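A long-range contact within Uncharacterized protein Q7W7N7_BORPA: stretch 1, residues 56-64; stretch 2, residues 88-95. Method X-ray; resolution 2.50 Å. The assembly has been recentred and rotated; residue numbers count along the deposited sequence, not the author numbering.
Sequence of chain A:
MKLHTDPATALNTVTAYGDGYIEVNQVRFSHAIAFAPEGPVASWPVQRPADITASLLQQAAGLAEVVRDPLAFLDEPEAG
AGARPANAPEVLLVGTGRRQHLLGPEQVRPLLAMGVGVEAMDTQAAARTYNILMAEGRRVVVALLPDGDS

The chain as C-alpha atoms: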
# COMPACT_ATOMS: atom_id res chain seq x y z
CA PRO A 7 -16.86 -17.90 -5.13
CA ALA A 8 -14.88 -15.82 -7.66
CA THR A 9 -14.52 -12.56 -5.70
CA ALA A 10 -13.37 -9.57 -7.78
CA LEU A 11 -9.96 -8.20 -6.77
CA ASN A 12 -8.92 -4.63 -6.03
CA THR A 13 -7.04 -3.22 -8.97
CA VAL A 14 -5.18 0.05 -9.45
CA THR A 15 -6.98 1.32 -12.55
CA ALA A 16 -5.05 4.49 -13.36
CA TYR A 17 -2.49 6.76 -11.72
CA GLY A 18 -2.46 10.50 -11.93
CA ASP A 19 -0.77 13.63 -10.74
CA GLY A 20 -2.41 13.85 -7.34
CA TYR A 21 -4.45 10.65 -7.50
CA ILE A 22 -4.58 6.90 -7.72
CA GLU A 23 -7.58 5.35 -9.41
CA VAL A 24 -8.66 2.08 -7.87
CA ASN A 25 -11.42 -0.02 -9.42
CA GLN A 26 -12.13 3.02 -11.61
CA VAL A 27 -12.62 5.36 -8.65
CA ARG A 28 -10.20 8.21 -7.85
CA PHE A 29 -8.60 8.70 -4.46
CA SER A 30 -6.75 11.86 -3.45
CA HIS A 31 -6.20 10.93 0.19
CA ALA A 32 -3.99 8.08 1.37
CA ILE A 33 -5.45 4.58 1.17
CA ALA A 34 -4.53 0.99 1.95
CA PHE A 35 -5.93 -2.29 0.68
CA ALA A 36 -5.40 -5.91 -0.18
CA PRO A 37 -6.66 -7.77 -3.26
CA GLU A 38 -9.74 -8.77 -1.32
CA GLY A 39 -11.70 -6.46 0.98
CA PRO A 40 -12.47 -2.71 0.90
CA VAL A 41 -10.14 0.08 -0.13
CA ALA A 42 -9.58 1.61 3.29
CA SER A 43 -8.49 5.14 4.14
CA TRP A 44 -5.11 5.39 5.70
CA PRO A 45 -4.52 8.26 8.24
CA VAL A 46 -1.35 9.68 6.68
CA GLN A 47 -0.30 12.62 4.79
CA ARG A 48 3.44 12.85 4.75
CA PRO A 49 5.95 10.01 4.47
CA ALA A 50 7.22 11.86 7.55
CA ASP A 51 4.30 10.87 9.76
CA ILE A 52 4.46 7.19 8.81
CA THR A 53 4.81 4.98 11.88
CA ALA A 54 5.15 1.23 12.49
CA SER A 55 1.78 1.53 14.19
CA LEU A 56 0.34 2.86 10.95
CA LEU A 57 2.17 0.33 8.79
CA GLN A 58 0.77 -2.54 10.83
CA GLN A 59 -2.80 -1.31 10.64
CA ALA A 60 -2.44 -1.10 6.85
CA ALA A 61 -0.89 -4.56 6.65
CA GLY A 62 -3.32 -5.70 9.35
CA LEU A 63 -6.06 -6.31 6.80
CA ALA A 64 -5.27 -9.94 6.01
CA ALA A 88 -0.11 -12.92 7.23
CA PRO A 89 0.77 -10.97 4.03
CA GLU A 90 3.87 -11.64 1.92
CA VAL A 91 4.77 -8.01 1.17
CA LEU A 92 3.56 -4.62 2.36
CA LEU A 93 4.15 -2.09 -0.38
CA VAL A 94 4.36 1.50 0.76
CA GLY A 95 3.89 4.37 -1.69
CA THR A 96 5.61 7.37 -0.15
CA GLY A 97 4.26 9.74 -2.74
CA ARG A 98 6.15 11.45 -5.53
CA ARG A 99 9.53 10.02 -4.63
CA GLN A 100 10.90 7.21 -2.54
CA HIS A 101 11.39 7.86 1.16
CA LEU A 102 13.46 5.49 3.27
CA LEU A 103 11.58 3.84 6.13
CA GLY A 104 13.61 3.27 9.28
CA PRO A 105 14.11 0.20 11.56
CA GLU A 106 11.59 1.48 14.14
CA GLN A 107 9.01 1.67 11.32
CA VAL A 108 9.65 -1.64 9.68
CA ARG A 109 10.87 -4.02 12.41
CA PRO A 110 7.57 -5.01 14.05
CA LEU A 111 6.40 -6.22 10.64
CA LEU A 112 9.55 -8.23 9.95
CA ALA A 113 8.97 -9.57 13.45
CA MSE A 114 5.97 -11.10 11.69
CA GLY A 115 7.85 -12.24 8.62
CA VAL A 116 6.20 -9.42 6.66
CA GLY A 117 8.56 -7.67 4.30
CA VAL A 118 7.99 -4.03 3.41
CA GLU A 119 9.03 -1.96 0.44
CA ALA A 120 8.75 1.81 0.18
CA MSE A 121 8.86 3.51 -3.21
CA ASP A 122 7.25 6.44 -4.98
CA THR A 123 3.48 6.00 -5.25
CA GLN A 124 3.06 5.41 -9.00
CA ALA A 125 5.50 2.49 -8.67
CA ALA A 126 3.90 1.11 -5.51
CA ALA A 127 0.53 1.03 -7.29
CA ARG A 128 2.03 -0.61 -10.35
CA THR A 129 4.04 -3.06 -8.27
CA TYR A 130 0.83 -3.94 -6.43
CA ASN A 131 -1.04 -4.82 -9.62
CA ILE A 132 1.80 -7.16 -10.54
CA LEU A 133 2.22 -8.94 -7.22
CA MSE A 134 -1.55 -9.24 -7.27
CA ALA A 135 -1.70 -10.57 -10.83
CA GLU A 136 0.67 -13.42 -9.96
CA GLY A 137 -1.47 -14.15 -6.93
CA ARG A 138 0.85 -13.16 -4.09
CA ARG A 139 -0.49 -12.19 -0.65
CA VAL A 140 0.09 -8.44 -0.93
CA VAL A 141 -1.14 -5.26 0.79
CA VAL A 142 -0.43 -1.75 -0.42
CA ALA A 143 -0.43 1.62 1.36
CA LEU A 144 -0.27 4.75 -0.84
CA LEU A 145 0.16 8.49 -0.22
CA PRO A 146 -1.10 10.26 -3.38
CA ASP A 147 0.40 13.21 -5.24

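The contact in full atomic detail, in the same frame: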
# COMPACT_ATOMS: atom_id res chain seq x y z
N LEU A 56 1.14 2.61 12.13
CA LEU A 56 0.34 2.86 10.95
C LEU A 56 0.57 1.79 9.89
O LEU A 56 -0.37 1.36 9.22
CB LEU A 56 0.68 4.24 10.38
CG LEU A 56 -0.13 5.38 10.97
CD1 LEU A 56 0.44 6.71 10.53
CD2 LEU A 56 -1.58 5.24 10.52
N LEU A 57 1.81 1.35 9.76
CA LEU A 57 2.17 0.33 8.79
C LEU A 57 1.50 -0.99 9.11
O LEU A 57 1.09 -1.73 8.21
CB LEU A 57 3.69 0.14 8.76
CG LEU A 57 4.50 0.73 7.61
CD1 LEU A 57 3.68 1.74 6.79
CD2 LEU A 57 5.75 1.38 8.20
N GLN A 58 1.39 -1.29 10.39
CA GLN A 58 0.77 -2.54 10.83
C GLN A 58 -0.74 -2.53 10.68
O GLN A 58 -1.35 -3.57 10.44
CB GLN A 58 1.16 -2.84 12.27
CG GLN A 58 2.60 -3.33 12.37
CD GLN A 58 3.21 -3.08 13.73
OE1 GLN A 58 4.32 -2.54 13.83
NE2 GLN A 58 2.49 -3.46 14.79
N GLN A 59 -1.36 -1.37 10.80
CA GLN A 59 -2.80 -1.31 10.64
C GLN A 59 -3.13 -1.49 9.16
O GLN A 59 -4.14 -2.09 8.81
CB GLN A 59 -3.32 0.02 11.19
CG GLN A 59 -4.20 0.83 10.26
CD GLN A 59 -4.73 2.07 10.95
OE1 GLN A 59 -4.21 2.47 11.99
NE2 GLN A 59 -5.76 2.68 10.37
N ALA A 60 -2.26 -0.98 8.29
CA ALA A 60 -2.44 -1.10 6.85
C ALA A 60 -2.25 -2.56 6.42
O ALA A 60 -3.03 -3.10 5.63
CB ALA A 60 -1.44 -0.21 6.12
N ALA A 61 -1.20 -3.17 6.94
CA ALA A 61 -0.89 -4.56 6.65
C ALA A 61 -1.93 -5.44 7.36
O ALA A 61 -2.33 -6.48 6.84
CB ALA A 61 0.52 -4.89 7.15
N GLY A 62 -2.36 -4.98 8.53
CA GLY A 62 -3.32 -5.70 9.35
C GLY A 62 -4.62 -6.17 8.73
O GLY A 62 -5.43 -6.80 9.41
N LEU A 63 -4.85 -5.85 7.47
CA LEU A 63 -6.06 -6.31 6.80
C LEU A 63 -5.63 -7.52 6.00
O LEU A 63 -5.25 -7.40 4.83
CB LEU A 63 -6.61 -5.24 5.88
N ALA A 64 -5.67 -8.68 6.64
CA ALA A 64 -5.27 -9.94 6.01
C ALA A 64 -3.75 -10.06 6.00
O ALA A 64 -3.15 -10.50 6.97
CB ALA A 64 -5.82 -10.01 4.59
N ALA A 88 0.54 -12.01 8.17
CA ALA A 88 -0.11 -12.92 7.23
C ALA A 88 0.03 -12.54 5.74
O ALA A 88 -0.41 -13.30 4.88
CB ALA A 88 -1.59 -13.06 7.59
N PRO A 89 0.60 -11.36 5.43
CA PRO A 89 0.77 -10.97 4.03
C PRO A 89 2.24 -11.15 3.65
O PRO A 89 3.12 -11.04 4.51
CB PRO A 89 0.38 -9.48 4.03
CG PRO A 89 -0.05 -9.18 5.48
CD PRO A 89 0.72 -10.17 6.28
N GLU A 90 2.51 -11.44 2.39
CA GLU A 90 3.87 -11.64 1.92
C GLU A 90 4.65 -10.32 1.97
O GLU A 90 5.68 -10.21 2.63
CB GLU A 90 3.84 -12.16 0.48
CG GLU A 90 4.61 -13.43 0.21
CD GLU A 90 4.41 -13.92 -1.23
OE1 GLU A 90 3.32 -14.44 -1.54
OE2 GLU A 90 5.34 -13.76 -2.04
N VAL A 91 4.13 -9.32 1.27
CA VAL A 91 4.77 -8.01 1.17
C VAL A 91 3.83 -6.84 1.44
O VAL A 91 2.67 -6.86 1.03
CB VAL A 91 5.31 -7.80 -0.27
CG1 VAL A 91 6.34 -6.68 -0.30
CG2 VAL A 91 5.89 -9.10 -0.81
N LEU A 92 4.33 -5.83 2.14
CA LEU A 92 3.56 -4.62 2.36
C LEU A 92 4.27 -3.55 1.56
O LEU A 92 5.39 -3.14 1.88
CB LEU A 92 3.52 -4.18 3.83
CG LEU A 92 2.98 -2.74 3.97
CD1 LEU A 92 1.63 -2.61 3.25
CD2 LEU A 92 2.84 -2.36 5.43
N LEU A 93 3.62 -3.13 0.48
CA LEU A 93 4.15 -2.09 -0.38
C LEU A 93 3.74 -0.76 0.20
O LEU A 93 2.59 -0.59 0.62
CB LEU A 93 3.56 -2.23 -1.79
CG LEU A 93 4.21 -3.09 -2.86
CD1 LEU A 93 5.01 -4.23 -2.25
CD2 LEU A 93 3.12 -3.61 -3.78
N VAL A 94 4.67 0.18 0.25
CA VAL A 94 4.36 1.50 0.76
C VAL A 94 4.73 2.59 -0.25
O VAL A 94 5.90 2.76 -0.60
CB VAL A 94 5.08 1.76 2.10
CG1 VAL A 94 4.65 3.12 2.67
CG2 VAL A 94 4.76 0.64 3.07
N GLY A 95 3.70 3.29 -0.73
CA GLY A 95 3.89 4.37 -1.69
C GLY A 95 4.06 5.66 -0.92
O GLY A 95 3.11 6.19 -0.36

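This is a small, apolar helix-on-strand contact, held by van der Waals packing of aliphatic side chains with no hydrogen bond passing between the two stretches. The evidence for its modest scale is the buried surface, 304 Å² summed over both sides. The axes of helix 56-61 and strand 91-95 approach to 9.5 Å, a spacing across which side chains meet. Their N-to-C directions differ by 120°, so the helix runs obliquely across the strand. Contacts are made at only a few positions.

Leu92 is the centre of the packing and gives up the most area, 69 Å². Its CA-to-CB bond points toward the helix, and with chi1 t and chi2 p its CD2 reaches the groove between Leu57 and Ala61, one helical turn apart. Leu92 CD2 lies 3.8 Å from Ala61 CB, 4.1 Å from Leu57 CG and 3.3 Å from Leu57 O. Leu57 O is not left unpaired by its apolar neighbour, since it accepts the helical hydrogen bond from Ala61 N at 3.0 Å. The small methyl of Ala61 suits the position where the backbones come close: the CA atoms of Ala61 and Leu92 are 6.2 Å apart.

Leu57 leaves its backbone sideways to the strand, but the end of its side chain comes nearer, extending the apolar patch along the strand: Leu57 CD1 meets Val94 CG2 at 4.0 Å. Both chi angles of Leu57 lie between the usual wells, so its conformation should be read with some caution at 2.50 Å resolution. Leu92 and Val94 both point toward the helix, whereas the intervening Leu93 is out of its reach, the alternation expected of an extended strand. Leu57, Ala61, Leu92 and Val94 are all buried in the assembly, an environment that suits their hydrocarbon side chains.

From the last helical residue, Ala61, onward to Ala64, the remaining contacts set backbone carbonyls against aliphatic carbons, as Leu57 O already does with Leu92 CD2. The CA-to-CB bond of Pro89, also buried, points toward stretch 1, and its ring places Pro89 CG 3.8 Å from Ala61 O and 3.7 Å from Ala64 O. The compact ring can fill this space without offering a polar group. At the exposed margin, Ala64 O approaches Ala88 CB to 3.1 Å, a tight separation that deserves little weight because Ala64 is poorly ordered. Leu63 adds nothing here: its CB points away, and its side chain is not modelled beyond that atom. On the helix, Gln58 likewise points away, and exposed Gln59 is out of reach, leaving their polar groups outside the apolar contact.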